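Local coordinates for protein Poly(A) ribonuclease POP2 (Saccharomyces cerevisiae, PDB 1UOC) that degrades RNA from the 3' end with a preference for poly(A), probably as a catalytic subunit of the CCR4-NOT mRNA deadenylase complex, at residues 80-92 / 247-259. Numbering follows the deposited sequence.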
ATOM      1  N   GLN A  80       1.754 -11.352   2.394  1.00 35.01           N
ATOM      2  CA  GLN A  80       0.981 -10.836   1.267  1.00 34.58           C
ATOM      3  C   GLN A  80       1.238  -9.347   1.060  1.00 34.07           C
ATOM      4  O   GLN A  80       1.575  -8.616   2.002  1.00 32.16           O
ATOM      5  CB  GLN A  80      -0.521 -11.049   1.490  1.00 37.30           C
ATOM      6  CG  GLN A  80      -1.022 -12.441   1.162  1.00 37.09           C
ATOM      7  CD  GLN A  80      -2.500 -12.620   1.464  1.00 39.01           C
ATOM      8  OE1 GLN A  80      -3.133 -13.557   0.971  1.00 44.72           O
ATOM      9  NE2 GLN A  80      -3.056 -11.733   2.283  1.00 38.56           N
ATOM     10  N   LEU A  81       1.078  -8.908  -0.184  1.00 30.78           N
ATOM     11  CA  LEU A  81       1.258  -7.515  -0.532  1.00 28.73           C
ATOM     12  C   LEU A  81       0.380  -7.190  -1.734  1.00 27.73           C
ATOM     13  O   LEU A  81       0.380  -7.910  -2.722  1.00 28.46           O
ATOM     14  CB  LEU A  81       2.735  -7.232  -0.833  1.00 27.43           C
ATOM     15  CG  LEU A  81       3.169  -5.802  -1.170  1.00 30.38           C
ATOM     16  CD1 LEU A  81       4.669  -5.664  -0.940  1.00 30.20           C
ATOM     17  CD2 LEU A  81       2.819  -5.458  -2.618  1.00 28.85           C
ATOM     18  N   GLY A  82      -0.381  -6.108  -1.638  1.00 27.00           N
ATOM     19  CA  GLY A  82      -1.241  -5.716  -2.737  1.00 24.88           C
ATOM     20  C   GLY A  82      -0.804  -4.440  -3.444  1.00 23.46           C
ATOM     21  O   GLY A  82      -0.261  -3.534  -2.822  1.00 21.74           O
ATOM     22  N   LEU A  83      -1.016  -4.387  -4.757  1.00 23.84           N
ATOM     23  CA  LEU A  83      -0.698  -3.205  -5.561  1.00 24.76           C
ATOM     24  C   LEU A  83      -1.887  -2.975  -6.473  1.00 25.66           C
ATOM     25  O   LEU A  83      -2.401  -3.907  -7.083  1.00 23.12           O
ATOM     26  CB  LEU A  83       0.543  -3.408  -6.443  1.00 25.36           C
ATOM     27  CG  LEU A  83       1.932  -3.462  -5.812  1.00 27.86           C
ATOM     28  CD1 LEU A  83       2.969  -3.562  -6.934  1.00 30.34           C
ATOM     29  CD2 LEU A  83       2.179  -2.223  -4.943  1.00 26.18           C
ATOM     30  N   SER A  84      -2.336  -1.732  -6.551  1.00 25.46           N
ATOM     31  CA  SER A  84      -3.452  -1.401  -7.413  1.00 27.00           C
ATOM     32  C   SER A  84      -3.017  -0.197  -8.245  1.00 28.03           C
ATOM     33  O   SER A  84      -2.319   0.693  -7.741  1.00 26.37           O
ATOM     34  CB  SER A  84      -4.686  -1.057  -6.576  1.00 26.74           C
ATOM     35  OG  SER A  84      -5.858  -1.171  -7.359  1.00 26.96           O
ATOM     36  N   LEU A  85      -3.418  -0.184  -9.515  1.00 28.21           N
ATOM     37  CA  LEU A  85      -3.066   0.908 -10.418  1.00 26.90           C
ATOM     38  C   LEU A  85      -4.280   1.599 -11.016  1.00 26.73           C
ATOM     39  O   LEU A  85      -5.304   0.956 -11.284  1.00 28.69           O
ATOM     40  CB  LEU A  85      -2.210   0.368 -11.563  1.00 30.06           C
ATOM     41  CG  LEU A  85      -0.693   0.331 -11.413  1.00 29.32           C
ATOM     42  CD1 LEU A  85      -0.315  -0.369 -10.133  1.00 33.35           C
ATOM     43  CD2 LEU A  85      -0.109  -0.400 -12.622  1.00 30.66           C
ATOM     44  N   SER A  86      -4.161   2.903 -11.230  1.00 26.59           N
ATOM     45  CA  SER A  86      -5.212   3.696 -11.858  1.00 27.04           C
ATOM     46  C   SER A  86      -4.602   5.039 -12.247  1.00 28.58           C
ATOM     47  O   SER A  86      -3.463   5.338 -11.872  1.00 28.41           O
ATOM     48  CB  SER A  86      -6.381   3.942 -10.906  1.00 25.85           C
ATOM     49  OG  SER A  86      -6.090   5.035 -10.038  1.00 31.47           O
ATOM     50  N   ASP A  87      -5.347   5.844 -13.002  1.00 29.62           N
ATOM     51  CA  ASP A  87      -4.859   7.167 -13.375  1.00 32.29           C
ATOM     52  C   ASP A  87      -5.287   8.104 -12.245  1.00 33.41           C
ATOM     53  O   ASP A  87      -5.864   7.653 -11.253  1.00 33.21           O
ATOM     54  CB  ASP A  87      -5.429   7.606 -14.744  1.00 33.87           C
ATOM     55  CG  ASP A  87      -6.939   7.863 -14.728  1.00 38.23           C
ATOM     56  OD1 ASP A  87      -7.500   8.037 -15.832  1.00 42.41           O
ATOM     57  OD2 ASP A  87      -7.567   7.905 -13.645  1.00 40.19           O
ATOM     58  N   ALA A  88      -5.017   9.394 -12.386  1.00 34.41           N
ATOM     59  CA  ALA A  88      -5.349  10.357 -11.339  1.00 35.96           C
ATOM     60  C   ALA A  88      -6.839  10.443 -11.012  1.00 36.41           C
ATOM     61  O   ALA A  88      -7.211  10.775  -9.889  1.00 35.35           O
ATOM     62  CB  ALA A  88      -4.812  11.753 -11.722  1.00 35.81           C
ATOM     63  N   ASN A  89      -7.691  10.132 -11.979  1.00 39.38           N
ATOM     64  CA  ASN A  89      -9.130  10.209 -11.750  1.00 39.29           C
ATOM     65  C   ASN A  89      -9.755   8.895 -11.340  1.00 38.05           C
ATOM     66  O   ASN A  89     -10.981   8.773 -11.314  1.00 39.22           O
ATOM     67  CB  ASN A  89      -9.831  10.736 -12.996  1.00 41.08           C
ATOM     68  CG  ASN A  89      -9.484  12.181 -13.282  1.00 44.41           C
ATOM     69  OD1 ASN A  89      -8.959  12.502 -14.347  1.00 49.24           O
ATOM     70  ND2 ASN A  89      -9.774  13.063 -12.329  1.00 45.16           N
ATOM     71  N   GLY A  90      -8.918   7.909 -11.032  1.00 36.76           N
ATOM     72  CA  GLY A  90      -9.431   6.620 -10.602  1.00 36.13           C
ATOM     73  C   GLY A  90      -9.880   5.684 -11.709  1.00 37.17           C
ATOM     74  O   GLY A  90     -10.467   4.638 -11.432  1.00 37.92           O
ATOM     75  N   ASN A  91      -9.619   6.054 -12.962  1.00 36.50           N
ATOM     76  CA  ASN A  91      -9.981   5.207 -14.090  1.00 35.25           C
ATOM     77  C   ASN A  91      -9.014   4.037 -14.119  1.00 35.65           C
ATOM     78  O   ASN A  91      -7.845   4.179 -13.743  1.00 32.50           O
ATOM     79  CB  ASN A  91      -9.857   5.971 -15.404  1.00 36.92           C
ATOM     80  CG  ASN A  91     -10.768   7.170 -15.467  1.00 41.41           C
ATOM     81  OD1 ASN A  91     -10.404   8.202 -16.034  1.00 45.41           O
ATOM     82  ND2 ASN A  91     -11.969   7.043 -14.902  1.00 39.22           N
ATOM     83  N   LYS A  92      -9.508   2.888 -14.576  1.00 35.90           N
ATOM     84  CA  LYS A  92      -8.710   1.677 -14.670  1.00 35.64           C
ATOM     85  C   LYS A  92      -8.970   1.011 -16.019  1.00 37.93           C
ATOM     86  O   LYS A  92      -9.966   1.304 -16.681  1.00 39.10           O
ATOM     87  CB  LYS A  92      -9.084   0.729 -13.529  1.00 33.55           C
ATOM     88  CG  LYS A  92      -8.686   1.233 -12.126  1.00 30.81           C
ATOM     89  CD  LYS A  92      -9.268   0.315 -11.026  1.00 28.32           C
ATOM     90  CE  LYS A  92      -8.445   0.338  -9.734  1.00 29.21           C
ATOM     91  NZ  LYS A  92      -7.143  -0.410  -9.842  1.00 25.47           N
ATOM     92  N   THR A 247      -5.783  -8.589   1.314  1.00 30.20           N
ATOM     93  CA  THR A 247      -4.673  -7.647   1.196  1.00 31.23           C
ATOM     94  C   THR A 247      -4.725  -6.914  -0.150  1.00 29.62           C
ATOM     95  O   THR A 247      -4.495  -5.708  -0.221  1.00 29.83           O
ATOM     96  CB  THR A 247      -3.326  -8.379   1.374  1.00 32.84           C
ATOM     97  OG1 THR A 247      -3.364  -9.112   2.609  1.00 32.84           O
ATOM     98  CG2 THR A 247      -2.156  -7.385   1.413  1.00 27.14           C
ATOM     99  N   GLY A 248      -5.030  -7.647  -1.214  1.00 29.97           N
ATOM    100  CA  GLY A 248      -5.135  -7.026  -2.520  1.00 26.90           C
ATOM    101  C   GLY A 248      -6.299  -6.059  -2.513  1.00 28.72           C
ATOM    102  O   GLY A 248      -6.188  -4.934  -2.987  1.00 28.67           O
ATOM    103  N   GLY A 249      -7.416  -6.498  -1.944  1.00 28.80           N
ATOM    104  CA  GLY A 249      -8.600  -5.661  -1.863  1.00 29.89           C
ATOM    105  C   GLY A 249      -8.343  -4.366  -1.127  1.00 31.05           C
ATOM    106  O   GLY A 249      -8.911  -3.325  -1.467  1.00 30.70           O
ATOM    107  N   GLN A 250      -7.479  -4.431  -0.115  1.00 32.85           N
ATOM    108  CA  GLN A 250      -7.127  -3.254   0.669  1.00 30.98           C
ATOM    109  C   GLN A 250      -6.405  -2.211  -0.182  1.00 28.58           C
ATOM    110  O   GLN A 250      -6.683  -1.021  -0.067  1.00 27.44           O
ATOM    111  CB  GLN A 250      -6.240  -3.645   1.858  1.00 34.55           C
ATOM    112  CG  GLN A 250      -6.982  -4.284   3.029  1.00 40.00           C
ATOM    113  CD  GLN A 250      -7.862  -3.291   3.771  1.00 44.43           C
ATOM    114  OE1 GLN A 250      -7.366  -2.354   4.403  1.00 49.46           O
ATOM    115  NE2 GLN A 250      -9.178  -3.484   3.690  1.00 46.18           N
ATOM    116  N   SER A 251      -5.474  -2.645  -1.024  1.00 26.04           N
ATOM    117  CA  SER A 251      -4.756  -1.684  -1.855  1.00 26.23           C
ATOM    118  C   SER A 251      -5.781  -1.081  -2.799  1.00 26.37           C
ATOM    119  O   SER A 251      -5.767   0.114  -3.071  1.00 26.10           O
ATOM    120  CB  SER A 251      -3.607  -2.351  -2.641  1.00 23.50           C
ATOM    121  OG  SER A 251      -4.085  -3.264  -3.629  1.00 24.00           O
ATOM    122  N   LEU A 252      -6.698  -1.917  -3.272  1.00 26.56           N
ATOM    123  CA  LEU A 252      -7.754  -1.464  -4.161  1.00 28.60           C
ATOM    124  C   LEU A 252      -8.666  -0.417  -3.492  1.00 29.66           C
ATOM    125  O   LEU A 252      -8.967   0.622  -4.080  1.00 30.34           O
ATOM    126  CB  LEU A 252      -8.585  -2.665  -4.637  1.00 25.97           C
ATOM    127  CG  LEU A 252      -9.889  -2.334  -5.376  1.00 29.05           C
ATOM    128  CD1 LEU A 252      -9.620  -1.429  -6.583  1.00 25.93           C
ATOM    129  CD2 LEU A 252     -10.554  -3.640  -5.803  1.00 27.20           C
ATOM    130  N   LEU A 253      -9.093  -0.691  -2.264  1.00 30.11           N
ATOM    131  CA  LEU A 253      -9.979   0.217  -1.534  1.00 30.29           C
ATOM    132  C   LEU A 253      -9.296   1.554  -1.309  1.00 31.13           C
ATOM    133  O   LEU A 253      -9.912   2.619  -1.412  1.00 32.94           O
ATOM    134  CB  LEU A 253     -10.373  -0.398  -0.174  1.00 28.37           C
ATOM    135  CG  LEU A 253     -11.464   0.325   0.634  1.00 29.97           C
ATOM    136  CD1 LEU A 253     -12.714   0.484  -0.220  1.00 28.82           C
ATOM    137  CD2 LEU A 253     -11.795  -0.463   1.908  1.00 28.41           C
ATOM    138  N   MET A 254      -8.014   1.471  -0.985  1.00 32.94           N
ATOM    139  CA  MET A 254      -7.159   2.621  -0.726  1.00 31.15           C
ATOM    140  C   MET A 254      -7.136   3.551  -1.931  1.00 30.72           C
ATOM    141  O   MET A 254      -7.418   4.742  -1.817  1.00 32.75           O
ATOM    142  CB  MET A 254      -5.749   2.104  -0.445  1.00 31.54           C
ATOM    143  CG  MET A 254      -4.836   3.018   0.327  1.00 34.97           C
ATOM    144  SD  MET A 254      -3.219   2.238   0.549  1.00 35.93           S
ATOM    145  CE  MET A 254      -3.701   0.792   1.485  1.00 26.96           C
ATOM    146  N   LEU A 255      -6.793   3.004  -3.094  1.00 30.92           N
ATOM    147  CA  LEU A 255      -6.719   3.789  -4.331  1.00 30.88           C
ATOM    148  C   LEU A 255      -8.074   4.393  -4.754  1.00 31.57           C
ATOM    149  O   LEU A 255      -8.148   5.538  -5.202  1.00 31.00           O
ATOM    150  CB  LEU A 255      -6.177   2.907  -5.458  1.00 28.89           C
ATOM    151  CG  LEU A 255      -5.891   3.588  -6.788  1.00 28.86           C
ATOM    152  CD1 LEU A 255      -4.790   4.638  -6.579  1.00 30.37           C
ATOM    153  CD2 LEU A 255      -5.475   2.555  -7.830  1.00 26.08           C
ATOM    154  N   LEU A 256      -9.136   3.603  -4.630  1.00 31.21           N
ATOM    155  CA  LEU A 256     -10.488   4.047  -4.981  1.00 31.64           C
ATOM    156  C   LEU A 256     -10.843   5.239  -4.107  1.00 31.44           C
ATOM    157  O   LEU A 256     -11.361   6.252  -4.575  1.00 31.03           O
ATOM    158  CB  LEU A 256     -11.484   2.912  -4.712  1.00 31.78           C
ATOM    159  CG  LEU A 256     -12.219   2.169  -5.828  1.00 33.89           C
ATOM    160  CD1 LEU A 256     -11.504   2.320  -7.155  1.00 32.32           C
ATOM    161  CD2 LEU A 256     -12.355   0.700  -5.408  1.00 28.26           C
ATOM    162  N   SER A 257     -10.552   5.098  -2.819  1.00 31.91           N
ATOM    163  CA  SER A 257     -10.832   6.144  -1.856  1.00 32.75           C
ATOM    164  C   SER A 257     -10.004   7.391  -2.130  1.00 33.30           C
ATOM    165  O   SER A 257     -10.526   8.499  -2.098  1.00 34.33           O
ATOM    166  CB  SER A 257     -10.579   5.634  -0.431  1.00 32.50           C
ATOM    167  OG  SER A 257     -11.501   4.607  -0.099  1.00 32.21           O
ATOM    168  N   PHE A 258      -8.717   7.217  -2.412  1.00 34.00           N
ATOM    169  CA  PHE A 258      -7.868   8.367  -2.691  1.00 34.74           C
ATOM    170  C   PHE A 258      -8.387   9.173  -3.876  1.00 35.21           C
ATOM    171  O   PHE A 258      -8.549  10.385  -3.796  1.00 34.55           O
ATOM    172  CB  PHE A 258      -6.432   7.934  -3.009  1.00 32.81           C
ATOM    173  CG  PHE A 258      -5.535   9.074  -3.336  1.00 31.09           C
ATOM    174  CD1 PHE A 258      -4.985   9.854  -2.322  1.00 33.80           C
ATOM    175  CD2 PHE A 258      -5.301   9.431  -4.661  1.00 31.82           C
ATOM    176  CE1 PHE A 258      -4.218  10.985  -2.625  1.00 32.39           C
ATOM    177  CE2 PHE A 258      -4.540  10.555  -4.977  1.00 33.84           C
ATOM    178  CZ  PHE A 258      -3.996  11.337  -3.951  1.00 33.24           C
ATOM    179  N   CYS A 259      -8.621   8.491  -4.989  1.00 35.01           N
ATOM    180  CA  CYS A 259      -9.081   9.161  -6.185  1.00 36.90           C
ATOM    181  C   CYS A 259     -10.475   9.793  -6.059  1.00 38.64           C
ATOM    182  O   CYS A 259     -10.740  10.834  -6.660  1.00 36.33           O
ATOM    183  CB  CYS A 259      -9.019   8.184  -7.362  1.00 34.73           C
ATOM    184  SG  CYS A 259      -7.329   7.707  -7.794  1.00 35.81           S
TER
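Gly82 and Gly248 bring their CA atoms to 4.1 Å of each other, and here the helix 247-259 all but rests on the strand 80-86 in the DEDD nuclease core of POP2. This end is tightly packed. A CB on Gly82 would run into Thr247 O and the CA of Gly248, which illustrates how a bare glycine lets a helix settle close to a sheet. Beside it, Thr247 turns CG2 anti to its own N (OG1 at chi1 -53°), laying the methyl against the Gly82 backbone. One turn on, Ser251 faces the strand yet spends its hydroxyl on its own helix, bonding Gly248 O at 2.8 Å in the carbonyl plane.

The tight packing runs on into the middle, where Leu255 drives CD2 against Ser86, 3.4 Å from OG and 3.5 Å from CB, closer than carbons usually pack. Lys92 returns from the turn with its chain bent at the end (chi4 -74°): CE lies 3.8 Å from Leu252 CD1, while NZ grips Ser84 OG at 2.9 Å and, from above the carbonyl plane, Leu85 O at 2.7 Å. Ser98 and Thr99 complete this network, Ser98 binding NZ and Thr99 the Ser84 hydroxyl. A methionine in place of Lys92 would probably leave Leu85 O, Ser84 OG and Ser98 OG without their charged partner.

At the type I turn Asp87-Gly90, Cys259 still packs closely on Gly90 through CB and SG; only the outer corner is loose, where Ala88 and Asn89 face solvent. Across the interface the contacts are mostly van der Waals; polar groups such as the Ser251 and Ser86 hydroxyls and the Lys92 amine bond within their own segments or, for Lys92, also to Ser98. Close fit therefore seats the helix that carries Gln250, a predicted catalytic metal ligand, beside the central sheet.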